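Local coordinates for esterase YdiI (Escherichia coli, PDB 4K49), which hydrolyses 1,4-dihydroxy-2-naphthoyl-CoA to 1,4-dihydroxy-2-naphthoate and CoA in menaquinone biosynthesis, and also accepts a wide range of other acyl-CoA thioesters, at residues M40-S44 / R45-P49; G51-G55 / G56-V60. One frame throughout, in Å; residues are numbered along the deposited sequence.

Contact 1: residues M40-S44 / R45-P49. With HFQ (2,4-dihydroxyphenacyl coenzyme A), chain E.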
loop_
_atom_site.group_PDB
_atom_site.type_symbol
_atom_site.label_atom_id
_atom_site.label_comp_id
_atom_site.label_asym_id
_atom_site.label_seq_id
_atom_site.Cartn_x
_atom_site.Cartn_y
_atom_site.Cartn_z
ATOM N N MET A 40 -9.005 9.887 -2.668
ATOM C CA MET A 40 -8.623 9.495 -1.312
ATOM C C MET A 40 -8.019 10.734 -0.653
ATOM O O MET A 40 -7.272 11.483 -1.300
ATOM C CB MET A 40 -7.597 8.349 -1.362
ATOM C CG MET A 40 -7.008 7.956 0.000
ATOM S SD MET A 40 -5.713 6.681 -0.144
ATOM C CE MET A 40 -4.388 7.641 -0.848
ATOM N N PRO A 41 -8.361 10.990 0.621
ATOM C CA PRO A 41 -7.829 12.202 1.239
ATOM C C PRO A 41 -6.390 12.029 1.696
ATOM O O PRO A 41 -5.923 10.898 1.922
ATOM C CB PRO A 41 -8.737 12.395 2.462
ATOM C CG PRO A 41 -9.192 11.010 2.813
ATOM C CD PRO A 41 -9.360 10.323 1.476
ATOM N N VAL A 42 -5.692 13.153 1.823
ATOM C CA VAL A 42 -4.379 13.184 2.466
ATOM C C VAL A 42 -4.555 13.773 3.852
ATOM O O VAL A 42 -4.694 14.996 4.003
ATOM C CB VAL A 42 -3.380 14.060 1.677
ATOM C CG1 VAL A 42 -1.988 13.960 2.285
ATOM C CG2 VAL A 42 -3.331 13.639 0.230
ATOM N N ASP A 43 -4.572 12.916 4.868
ATOM C CA ASP A 43 -4.763 13.370 6.244
ATOM C C ASP A 43 -4.214 12.337 7.208
ATOM O O ASP A 43 -3.471 11.441 6.793
ATOM C CB ASP A 43 -6.240 13.693 6.538
ATOM C CG ASP A 43 -7.166 12.486 6.399
ATOM O OD1 ASP A 43 -6.801 11.355 6.804
ATOM O OD2 ASP A 43 -8.302 12.679 5.904
ATOM N N SER A 44 -4.581 12.437 8.483
ATOM C CA SER A 44 -3.963 11.573 9.494
ATOM C C SER A 44 -4.137 10.085 9.195
ATOM O O SER A 44 -3.316 9.262 9.598
ATOM C CB SER A 44 -4.497 11.894 10.892
ATOM O OG SER A 44 -5.896 11.683 10.953
ATOM N N ARG A 45 -5.204 9.731 8.489
ATOM C CA ARG A 45 -5.462 8.318 8.192
ATOM C C ARG A 45 -4.528 7.775 7.130
ATOM O O ARG A 45 -4.383 6.561 6.992
ATOM C CB ARG A 45 -6.918 8.143 7.753
ATOM C CG ARG A 45 -7.910 8.579 8.846
ATOM C CD ARG A 45 -9.322 8.637 8.299
ATOM N NE ARG A 45 -9.498 9.790 7.427
ATOM C CZ ARG A 45 -10.653 10.127 6.860
ATOM N NH1 ARG A 45 -10.732 11.203 6.085
ATOM N NH2 ARG A 45 -11.721 9.385 7.067
ATOM N N THR A 46 -3.890 8.671 6.378
ATOM C CA THR A 46 -3.115 8.262 5.199
ATOM C C THR A 46 -1.742 8.918 5.102
ATOM O O THR A 46 -1.059 8.777 4.085
ATOM C CB THR A 46 -3.882 8.558 3.898
ATOM O OG1 THR A 46 -4.181 9.951 3.836
ATOM C CG2 THR A 46 -5.191 7.784 3.852
ATOM N N LYS A 47 -1.330 9.653 6.133
ATOM C CA LYS A 47 0.003 10.277 6.096
ATOM C C LYS A 47 1.068 9.419 6.768
ATOM O O LYS A 47 0.749 8.553 7.590
ATOM C CB LYS A 47 -0.019 11.652 6.782
ATOM C CG LYS A 47 -0.679 12.755 5.974
ATOM C CD LYS A 47 -0.867 13.978 6.868
ATOM C CE LYS A 47 -1.111 15.218 6.046
ATOM N NZ LYS A 47 -1.188 16.440 6.889
ATOM N N GLN A 48 2.328 9.684 6.432
ATOM C CA GLN A 48 3.449 9.075 7.138
ATOM C C GLN A 48 3.928 10.051 8.228
ATOM O O GLN A 48 3.408 11.174 8.317
ATOM C CB GLN A 48 4.544 8.604 6.153
ATOM C CG GLN A 48 4.843 9.506 4.953
ATOM C CD GLN A 48 5.908 10.529 5.274
ATOM O OE1 GLN A 48 5.675 11.451 6.069
ATOM N NE2 GLN A 48 7.096 10.367 4.679
ATOM N N PRO A 49 4.857 9.621 9.100
ATOM C CA PRO A 49 5.153 10.480 10.257
ATOM C C PRO A 49 5.781 11.841 9.951
ATOM O O PRO A 49 5.834 12.669 10.858
ATOM C CB PRO A 49 6.130 9.628 11.080
ATOM C CG PRO A 49 5.785 8.231 10.739
ATOM C CD PRO A 49 5.424 8.268 9.277
HETATM C CB HFQ E . 7.706 6.961 2.248
HETATM N N1A HFQ E . 14.596 18.033 1.658
HETATM O O1A HFQ E . 14.431 17.501 -8.015
HETATM P P1A HFQ E . 13.528 16.427 -7.344
HETATM C C1B HFQ E . 6.688 6.651 3.388
HETATM O O1B HFQ E . 5.458 6.486 3.103
HETATM C C1D HFQ E . 12.086 18.044 -2.637
HETATM S S1P HFQ E . 7.791 8.686 1.764
HETATM C C2A HFQ E . 13.270 17.991 1.447
HETATM O O2A HFQ E . 12.501 15.891 -8.354
HETATM P P2A HFQ E . 14.600 13.937 -7.579
HETATM C C2B HFQ E . 7.084 6.562 4.812
HETATM O O2B HFQ E . 7.991 6.164 8.855
HETATM C C2D HFQ E . 12.255 19.110 -3.533
HETATM O O2D HFQ E . 11.999 20.379 -2.929
HETATM C C2P HFQ E . 6.326 9.084 0.841
HETATM N N3A HFQ E . 12.769 18.004 0.199
HETATM O O3A HFQ E . 14.404 15.290 -6.781
HETATM C C3B HFQ E . 6.277 5.787 5.642
HETATM O O3B HFQ E . 9.029 7.972 4.536
HETATM C C3D HFQ E . 11.399 18.869 -4.656
HETATM O O3D HFQ E . 10.243 19.740 -4.631
HETATM P P3D HFQ E . 9.861 20.624 -5.965
HETATM C C3P HFQ E . 6.244 8.507 -0.533
HETATM C C4A HFQ E . 13.599 18.057 -0.869
HETATM O O4A HFQ E . 15.167 14.245 -8.893
HETATM C C4B HFQ E . 6.573 5.664 6.970
HETATM C C4D HFQ E . 11.009 17.488 -4.595
HETATM O O4D HFQ E . 11.693 16.935 -3.434
HETATM N N4P HFQ E . 7.257 8.930 -1.360
HETATM C C5A HFQ E . 14.979 18.101 -0.691
HETATM O O5A HFQ E . 15.573 13.068 -6.752
HETATM C C5B HFQ E . 7.699 6.309 7.503
HETATM C C5D HFQ E . 11.493 16.817 -5.810
HETATM O O5D HFQ E . 12.805 17.086 -6.116
HETATM C C5P HFQ E . 7.265 10.272 -1.819
HETATM O O5P HFQ E . 6.322 11.083 -1.495
HETATM C C6A HFQ E . 15.476 18.088 0.634
HETATM N N6A HFQ E . 16.894 18.132 0.896
HETATM O O6A HFQ E . 13.238 13.174 -7.683
HETATM C C6B HFQ E . 8.515 7.086 6.674
HETATM C C6P HFQ E . 8.361 10.764 -2.731
HETATM N N7A HFQ E . 15.544 18.148 -1.945
HETATM O O7A HFQ E . 11.217 21.060 -6.735
HETATM C C7B HFQ E . 8.206 7.216 5.341
HETATM C C7P HFQ E . 7.843 11.564 -3.939
HETATM C C8A HFQ E . 14.561 18.138 -2.868
HETATM O O8A HFQ E . 9.020 19.830 -6.846
HETATM N N8P HFQ E . 8.788 11.629 -5.053
HETATM N N9A HFQ E . 13.381 18.075 -2.215
HETATM O O9A HFQ E . 9.091 21.880 -5.538
HETATM C C9P HFQ E . 9.831 12.673 -5.035
HETATM O O9P HFQ E . 9.862 13.439 -4.138
HETATM C CAP HFQ E . 10.828 12.701 -6.186
HETATM O OAP HFQ E . 10.324 11.928 -7.228
HETATM C CBP HFQ E . 12.175 12.069 -5.776
HETATM C CCP HFQ E . 13.060 11.999 -6.958
HETATM C CDP HFQ E . 12.851 12.870 -4.650
HETATM C CEP HFQ E . 11.914 10.709 -5.270
#
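D43 and R45 meet side-on, the guanidinium presenting NE and NH1 to the two carboxylate oxygens with the two planes only 23° apart. The shorter arm of this salt bridge runs from NH1 of R45 to OD2 of D43, 2.8 Å and nearly straight, and arrives on the syn lone pair of that oxygen. NE of R45 reaches OD1 of D43 at 3.2 Å, on the syn side but tilted 22° out of the carboxylate plane. The same OD1 takes the backbone N of R45 at 2.8 Å, an Asx turn, so that three bonds fix the rotation of the carboxylate. D43 can reach forward like this because its CG lies between its own N and carbonyl carbon (chi1 62°). NH1 of R45 comes obliquely to CG of P41.

Just after strand 36-41, at the start of the loop leading to the central helix 55-72 of the hotdog fold, residues 43-46 form a type I beta turn, in which T46 N donates to D43 O at 2.8 Å. T46 ties the turn back to the strand: its OG1 donates to P41 O (2.8 Å) and accepts from D43 N (3.2 Å), a buried hydroxyl held by two bonds, while CG2 faces SD of M40. The extended K47 chain lies with CG 3.2 Å from D43 O and crosses V42 at about a right angle. Farther along, Q48 and P49 turn to the bound 2,4-dihydroxyphenacyl-CoA, NE2 of Q48 lying 3.1 Å from O3B of the ligand, while OE1 of Q48 accepts from the backbone of F50 and L52.

Contact 2: residues G51-G55 / G56-V60. With HFQ (2,4-dihydroxyphenacyl coenzyme A), chain E.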
loop_
_atom_site.group_PDB
_atom_site.type_symbol
_atom_site.label_atom_id
_atom_site.label_comp_id
_atom_site.label_asym_id
_atom_site.label_seq_id
_atom_site.Cartn_x
_atom_site.Cartn_y
_atom_site.Cartn_z
ATOM N N GLY A 51 4.615 14.002 7.591
ATOM C CA GLY A 51 3.634 14.897 6.998
ATOM C C GLY A 51 3.309 14.685 5.531
ATOM O O GLY A 51 2.533 15.448 4.955
ATOM N N LEU A 52 3.886 13.656 4.915
ATOM C CA LEU A 52 3.567 13.350 3.519
ATOM C C LEU A 52 2.474 12.300 3.424
ATOM O O LEU A 52 2.228 11.555 4.369
ATOM C CB LEU A 52 4.809 12.841 2.775
ATOM C CG LEU A 52 6.092 13.654 2.923
ATOM C CD1 LEU A 52 7.187 13.083 2.010
ATOM C CD2 LEU A 52 5.834 15.126 2.625
ATOM N N LEU A 53 1.806 12.244 2.282
ATOM C CA LEU A 53 0.966 11.098 1.975
ATOM C C LEU A 53 1.850 9.848 2.018
ATOM O O LEU A 53 2.891 9.788 1.365
ATOM C CB LEU A 53 0.342 11.277 0.587
ATOM C CG LEU A 53 -0.446 10.085 0.053
ATOM C CD1 LEU A 53 -1.624 9.777 0.977
ATOM C CD2 LEU A 53 -0.921 10.372 -1.353
ATOM N N HIS A 54 1.440 8.873 2.818
ATOM C CA HIS A 54 2.162 7.611 2.985
ATOM C C HIS A 54 2.218 6.912 1.631
ATOM O O HIS A 54 1.195 6.801 0.931
ATOM C CB HIS A 54 1.382 6.750 3.991
ATOM C CG HIS A 54 2.160 5.630 4.611
ATOM N ND1 HIS A 54 2.625 4.552 3.889
ATOM C CD2 HIS A 54 2.470 5.376 5.907
ATOM C CE1 HIS A 54 3.230 3.704 4.706
ATOM N NE2 HIS A 54 3.146 4.178 5.936
ATOM N N GLY A 55 3.405 6.446 1.250
ATOM C CA GLY A 55 3.562 5.736 -0.010
ATOM C C GLY A 55 2.644 4.533 -0.080
ATOM O O GLY A 55 2.115 4.190 -1.146
ATOM N N GLY A 56 2.440 3.892 1.066
ATOM C CA GLY A 56 1.579 2.722 1.140
ATOM C C GLY A 56 0.134 3.093 0.891
ATOM O O GLY A 56 -0.644 2.318 0.324
ATOM N N ALA A 57 -0.241 4.285 1.326
ATOM C CA ALA A 57 -1.610 4.731 1.120
ATOM C C ALA A 57 -1.894 4.917 -0.376
ATOM O O ALA A 57 -2.974 4.560 -0.861
ATOM C CB ALA A 57 -1.877 6.009 1.907
ATOM N N SER A 58 -0.932 5.472 -1.109
ATOM C CA SER A 58 -1.046 5.543 -2.567
ATOM C C SER A 58 -1.249 4.157 -3.171
ATOM O O SER A 58 -2.084 3.956 -4.069
ATOM C CB SER A 58 0.181 6.226 -3.181
ATOM O OG SER A 58 0.177 7.610 -2.872
ATOM N N VAL A 59 -0.513 3.181 -2.666
ATOM C CA VAL A 59 -0.657 1.832 -3.181
ATOM C C VAL A 59 -1.998 1.217 -2.765
ATOM O O VAL A 59 -2.572 0.414 -3.502
ATOM C CB VAL A 59 0.541 0.954 -2.778
ATOM C CG1 VAL A 59 0.380 -0.478 -3.323
ATOM C CG2 VAL A 59 1.825 1.576 -3.297
ATOM N N VAL A 60 -2.522 1.604 -1.607
ATOM C CA VAL A 60 -3.843 1.106 -1.223
ATOM C C VAL A 60 -4.881 1.591 -2.238
ATOM O O VAL A 60 -5.735 0.821 -2.718
ATOM C CB VAL A 60 -4.249 1.549 0.192
ATOM C CG1 VAL A 60 -5.702 1.185 0.448
ATOM C CG2 VAL A 60 -3.365 0.866 1.244
HETATM C CB HFQ E . 7.706 6.961 2.248
HETATM N N1A HFQ E . 14.596 18.033 1.658
HETATM O O1A HFQ E . 14.431 17.501 -8.015
HETATM P P1A HFQ E . 13.528 16.427 -7.344
HETATM C C1B HFQ E . 6.688 6.651 3.388
HETATM O O1B HFQ E . 5.458 6.486 3.103
HETATM C C1D HFQ E . 12.086 18.044 -2.637
HETATM S S1P HFQ E . 7.791 8.686 1.764
HETATM C C2A HFQ E . 13.270 17.991 1.447
HETATM O O2A HFQ E . 12.501 15.891 -8.354
HETATM P P2A HFQ E . 14.600 13.937 -7.579
HETATM C C2B HFQ E . 7.084 6.562 4.812
HETATM O O2B HFQ E . 7.991 6.164 8.855
HETATM C C2D HFQ E . 12.255 19.110 -3.533
HETATM O O2D HFQ E . 11.999 20.379 -2.929
HETATM C C2P HFQ E . 6.326 9.084 0.841
HETATM N N3A HFQ E . 12.769 18.004 0.199
HETATM O O3A HFQ E . 14.404 15.290 -6.781
HETATM C C3B HFQ E . 6.277 5.787 5.642
HETATM O O3B HFQ E . 9.029 7.972 4.536
HETATM C C3D HFQ E . 11.399 18.869 -4.656
HETATM O O3D HFQ E . 10.243 19.740 -4.631
HETATM P P3D HFQ E . 9.861 20.624 -5.965
HETATM C C3P HFQ E . 6.244 8.507 -0.533
HETATM C C4A HFQ E . 13.599 18.057 -0.869
HETATM O O4A HFQ E . 15.167 14.245 -8.893
HETATM C C4B HFQ E . 6.573 5.664 6.970
HETATM C C4D HFQ E . 11.009 17.488 -4.595
HETATM O O4D HFQ E . 11.693 16.935 -3.434
HETATM N N4P HFQ E . 7.257 8.930 -1.360
HETATM C C5A HFQ E . 14.979 18.101 -0.691
HETATM O O5A HFQ E . 15.573 13.068 -6.752
HETATM C C5B HFQ E . 7.699 6.309 7.503
HETATM C C5D HFQ E . 11.493 16.817 -5.810
HETATM O O5D HFQ E . 12.805 17.086 -6.116
HETATM C C5P HFQ E . 7.265 10.272 -1.819
HETATM O O5P HFQ E . 6.322 11.083 -1.495
HETATM C C6A HFQ E . 15.476 18.088 0.634
HETATM N N6A HFQ E . 16.894 18.132 0.896
HETATM O O6A HFQ E . 13.238 13.174 -7.683
HETATM C C6B HFQ E . 8.515 7.086 6.674
HETATM C C6P HFQ E . 8.361 10.764 -2.731
HETATM N N7A HFQ E . 15.544 18.148 -1.945
HETATM O O7A HFQ E . 11.217 21.060 -6.735
HETATM C C7B HFQ E . 8.206 7.216 5.341
HETATM C C7P HFQ E . 7.843 11.564 -3.939
HETATM C C8A HFQ E . 14.561 18.138 -2.868
HETATM O O8A HFQ E . 9.020 19.830 -6.846
HETATM N N8P HFQ E . 8.788 11.629 -5.053
HETATM N N9A HFQ E . 13.381 18.075 -2.215
HETATM O O9A HFQ E . 9.091 21.880 -5.538
HETATM C C9P HFQ E . 9.831 12.673 -5.035
HETATM O O9P HFQ E . 9.862 13.439 -4.138
HETATM C CAP HFQ E . 10.828 12.701 -6.186
HETATM O OAP HFQ E . 10.324 11.928 -7.228
HETATM C CBP HFQ E . 12.175 12.069 -5.776
HETATM C CCP HFQ E . 13.060 11.999 -6.958
HETATM C CDP HFQ E . 12.851 12.870 -4.650
HETATM C CEP HFQ E . 11.914 10.709 -5.270
HETATM O O HOH W 1 2.489 8.611 -1.480
#
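L53 meets the first turn of helix 55-72 with both ends of its fork: CD1 rests 3.9 Å from CB of A57, while CD2 comes against OG of S58. Its CG stands opposite its own backbone N (chi1 173°), which carries the branch forward to the helix. A water joins the same two residues by a polar route, donating to L53 O and hydrogen-bonding with OG of S58 at 2.9 Å.

H54 is the N-cap. ND1 accepts from G56 N at 2.9 Å, the donor lying within 2° of the imidazole plane, and H54 O accepts from S58 N, the first helical bond. NE2 bonds to S64 OG of the second subunit, so both ring nitrogens are engaged and the ring is held against rotation. The dihydroxyphenyl ring of the ligand comes edge-on to one face of the imidazole, C3B 3.5 Å above its plane toward the rim. With an alanine in place of H54, G56 N is likely to lose its cap, S64 of the second subunit its partner, and the C3B edge of the ligand ring the imidazole face it rests on.

G55 turns its N-H toward the ligand carbonyl: N to O1B is 2.8 Å at 166°, a nearly straight bond from the first turn of the helix. In a substrate, the thioester carbonyl would probably be polarised by this donor together with the positive end of the helix dipole. G55 O in turn accepts from V59 N, continuing the helical bonding that S58 N to H54 O begins.

Behind this corner, L53 and A57 pack on M40 of strand 36-41, V59 lies on I85 and A87 of strand 80-89, and across the dimer V59 meets V59 of the second subunit.

The two contacts follow each other along one connection, from strand 36-41 to helix 55-72. Contact 1 is partly buried, with a charged outer side near the second subunit; contact 2 is wholly buried. Charge pairing and a polar turn hold 40-49, whereas 51-60 depends on helix capping, main-chain bonds and small residues. They join directly where T46 O probably accepts from H54 N at 2.8 Å and where CE of M40 packs on A57 O. Both reach the same ligand: Q48 and P49 of contact 1 lie beside its dihydroxyphenyl ring, while contact 2 supplies the hydrogen bond to its carbonyl.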